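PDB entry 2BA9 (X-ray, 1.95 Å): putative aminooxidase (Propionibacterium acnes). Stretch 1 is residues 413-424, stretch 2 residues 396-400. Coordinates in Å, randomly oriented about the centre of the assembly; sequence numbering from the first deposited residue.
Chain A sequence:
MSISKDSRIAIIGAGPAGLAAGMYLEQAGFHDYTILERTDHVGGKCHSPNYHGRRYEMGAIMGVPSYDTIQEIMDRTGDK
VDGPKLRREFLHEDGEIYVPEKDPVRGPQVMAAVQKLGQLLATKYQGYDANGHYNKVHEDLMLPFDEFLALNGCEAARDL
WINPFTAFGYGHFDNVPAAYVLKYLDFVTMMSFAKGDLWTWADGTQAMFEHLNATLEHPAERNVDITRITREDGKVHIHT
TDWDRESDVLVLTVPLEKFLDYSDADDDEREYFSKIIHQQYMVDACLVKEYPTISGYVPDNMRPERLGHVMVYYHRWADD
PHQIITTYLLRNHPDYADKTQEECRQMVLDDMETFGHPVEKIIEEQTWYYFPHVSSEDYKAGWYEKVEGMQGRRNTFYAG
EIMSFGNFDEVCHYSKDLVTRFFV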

# COMPACT_ATOMS: atom_id res chain seq x y z
N HIS A 413 5.70 10.28 1.19
CA HIS A 413 7.11 10.56 1.51
C HIS A 413 8.01 10.51 0.26
O HIS A 413 8.88 11.38 0.04
CB HIS A 413 7.58 9.55 2.58
CG HIS A 413 8.93 9.84 3.17
ND1 HIS A 413 9.55 8.98 4.05
CD2 HIS A 413 9.80 10.86 2.98
CE1 HIS A 413 10.72 9.47 4.40
NE2 HIS A 413 10.90 10.61 3.76
N TYR A 414 7.77 9.52 -0.60
CA TYR A 414 8.47 9.45 -1.87
C TYR A 414 8.14 10.65 -2.77
O TYR A 414 9.03 11.22 -3.41
CB TYR A 414 8.18 8.14 -2.60
CG TYR A 414 9.06 7.93 -3.81
CD1 TYR A 414 10.19 7.13 -3.74
CD2 TYR A 414 8.78 8.54 -5.03
CE1 TYR A 414 11.01 6.95 -4.84
CE2 TYR A 414 9.58 8.36 -6.13
CZ TYR A 414 10.70 7.56 -6.03
OH TYR A 414 11.50 7.38 -7.12
N SER A 415 6.85 11.02 -2.85
CA SER A 415 6.46 12.21 -3.63
C SER A 415 7.15 13.51 -3.13
O SER A 415 7.74 14.26 -3.92
CB SER A 415 4.93 12.37 -3.66
OG SER A 415 4.33 11.58 -4.70
N LYS A 416 7.08 13.74 -1.83
CA LYS A 416 7.83 14.83 -1.15
C LYS A 416 9.29 14.88 -1.59
O LYS A 416 9.80 15.93 -2.00
CB LYS A 416 7.75 14.63 0.37
CG LYS A 416 8.50 15.64 1.25
CD LYS A 416 8.48 15.17 2.70
CE LYS A 416 8.94 16.23 3.69
NZ LYS A 416 10.40 16.45 3.62
N ASP A 417 9.97 13.75 -1.48
CA ASP A 417 11.40 13.67 -1.78
C ASP A 417 11.68 13.84 -3.28
O ASP A 417 12.71 14.36 -3.65
CB ASP A 417 11.98 12.34 -1.29
CG ASP A 417 12.18 12.28 0.22
OD1 ASP A 417 12.20 13.34 0.89
OD2 ASP A 417 12.34 11.16 0.74
N LEU A 418 10.74 13.41 -4.13
CA LEU A 418 10.90 13.58 -5.59
C LEU A 418 11.10 15.05 -5.96
O LEU A 418 11.89 15.36 -6.84
CB LEU A 418 9.69 13.03 -6.34
CG LEU A 418 9.85 12.88 -7.87
CD1 LEU A 418 10.61 11.59 -8.22
CD2 LEU A 418 8.48 12.91 -8.55
N VAL A 419 10.37 15.92 -5.28
CA VAL A 419 10.45 17.36 -5.52
C VAL A 419 11.82 17.85 -5.07
O VAL A 419 12.47 18.62 -5.78
CB VAL A 419 9.37 18.13 -4.74
CG1 VAL A 419 9.51 19.63 -4.98
CG2 VAL A 419 7.96 17.64 -5.11
N THR A 420 12.26 17.38 -3.91
CA THR A 420 13.61 17.66 -3.41
C THR A 420 14.68 17.12 -4.35
O THR A 420 15.64 17.81 -4.65
CB THR A 420 13.85 17.05 -2.02
OG1 THR A 420 12.77 17.41 -1.14
CG2 THR A 420 15.17 17.56 -1.45
N ARG A 421 14.52 15.88 -4.81
CA ARG A 421 15.57 15.22 -5.58
C ARG A 421 15.77 15.79 -6.99
O ARG A 421 16.91 15.85 -7.47
CB ARG A 421 15.31 13.72 -5.67
CG ARG A 421 15.43 12.99 -4.33
CD ARG A 421 15.59 11.51 -4.54
NE ARG A 421 14.43 10.93 -5.21
CZ ARG A 421 14.47 9.96 -6.13
NH1 ARG A 421 15.61 9.43 -6.56
NH2 ARG A 421 13.32 9.51 -6.63
N PHE A 422 14.67 16.20 -7.64
CA PHE A 422 14.73 16.58 -9.06
C PHE A 422 14.22 17.98 -9.46
O PHE A 422 14.58 18.49 -10.52
CB PHE A 422 13.97 15.54 -9.87
CG PHE A 422 14.49 14.15 -9.70
CD1 PHE A 422 15.79 13.83 -10.05
CD2 PHE A 422 13.68 13.15 -9.17
CE1 PHE A 422 16.28 12.54 -9.88
CE2 PHE A 422 14.15 11.87 -9.01
CZ PHE A 422 15.45 11.56 -9.37
N PHE A 423 13.37 18.60 -8.64
CA PHE A 423 12.71 19.82 -9.08
C PHE A 423 13.35 21.07 -8.51
O PHE A 423 13.65 22.01 -9.25
CB PHE A 423 11.22 19.77 -8.75
CG PHE A 423 10.45 18.81 -9.62
CD1 PHE A 423 9.61 19.28 -10.62
CD2 PHE A 423 10.58 17.44 -9.45
CE1 PHE A 423 8.89 18.40 -11.44
CE2 PHE A 423 9.87 16.54 -10.25
CZ PHE A 423 9.02 17.02 -11.25
N VAL A 424 13.58 21.09 -7.20
CA VAL A 424 14.10 22.30 -6.55
C VAL A 424 15.52 22.63 -7.03
O VAL A 424 16.44 21.81 -6.94
CB VAL A 424 14.05 22.19 -5.00
CG1 VAL A 424 12.61 22.27 -4.51
CG2 VAL A 424 14.69 20.91 -4.54
OXT VAL A 424 15.76 23.71 -7.57
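Stretch 2 396-400: TFYAG

Stretch 2 is a short strand followed by two further residues. The strand covers 396-398, and Ala-399 is in a loop or turn. It packs on the C-terminal helix of stretch 1. The strand runs roughly against the helix, with 140° between their N-to-C directions, and the axes approach to 10.7 Å. Side chains fill this gap, and no direct hydrogen bond crosses it. The two stretches together bury 331 Å².

Thr-396 is extended and makes no contact with the helix. Phe-397 is the main anchor. Its CA-to-CB bond points toward the helix, and its ring (chi1 m) meets Phe-422 and Phe-423. CE1 of Phe-397 lies 3.6 Å from CB of Phe-422. Phe-423 CZ sits over one face of the Phe-397 ring, 3.9 Å from Phe-397 CD2. Leu-418 CD2 reaches Phe-397 CB at 4.2 Å. Tyr-398 is still extended. Its CA-to-CB bond points sideways and the end of the side chain leads away; the contact is made by the carbonyl oxygen. Tyr-398 O is 4.1 Å from Leu-418 CD1 and 3.5 Å from Tyr-414 OH. Ala-399 rests against Tyr-414, with Ala-399 CB 3.9 Å from Tyr-414 CE2. Gly-400 has positive phi, which favours glycine. One water bridges the stretches here: it accepts from Gly-400 N (3.1 Å from the water O) and donates to Ser-415 OG (2.8 Å from the water O).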

# COMPACT_ATOMS: atom_id res chain seq x y z
N THR A 396 9.82 12.78 -17.97
CA THR A 396 8.92 11.85 -17.31
C THR A 396 9.57 11.40 -16.02
O THR A 396 10.73 10.97 -16.03
CB THR A 396 8.66 10.62 -18.17
OG1 THR A 396 8.17 11.04 -19.45
CG2 THR A 396 7.65 9.70 -17.50
N PHE A 397 8.82 11.49 -14.92
CA PHE A 397 9.28 11.03 -13.62
C PHE A 397 8.36 9.92 -13.11
O PHE A 397 7.18 9.87 -13.45
CB PHE A 397 9.35 12.19 -12.63
CG PHE A 397 10.37 13.23 -13.01
CD1 PHE A 397 11.68 13.15 -12.54
CD2 PHE A 397 10.03 14.29 -13.85
CE1 PHE A 397 12.61 14.10 -12.88
CE2 PHE A 397 10.97 15.24 -14.21
CZ PHE A 397 12.26 15.15 -13.72
N TYR A 398 8.95 9.02 -12.32
CA TYR A 398 8.30 7.78 -11.88
C TYR A 398 8.14 7.77 -10.37
O TYR A 398 9.11 8.00 -9.64
CB TYR A 398 9.14 6.57 -12.34
CG TYR A 398 9.47 6.62 -13.83
CD1 TYR A 398 8.48 6.38 -14.79
CD2 TYR A 398 10.74 6.94 -14.27
CE1 TYR A 398 8.77 6.45 -16.15
CE2 TYR A 398 11.04 7.01 -15.63
CZ TYR A 398 10.05 6.76 -16.56
OH TYR A 398 10.34 6.81 -17.90
N ALA A 399 6.91 7.52 -9.91
CA ALA A 399 6.57 7.56 -8.49
C ALA A 399 5.43 6.57 -8.13
O ALA A 399 5.16 5.62 -8.85
CB ALA A 399 6.21 8.97 -8.09
N GLY A 400 4.78 6.78 -6.99
CA GLY A 400 3.72 5.88 -6.56
C GLY A 400 4.24 4.60 -5.94
O GLY A 400 5.43 4.48 -5.62
O HOH W 1 5.09 8.86 -4.71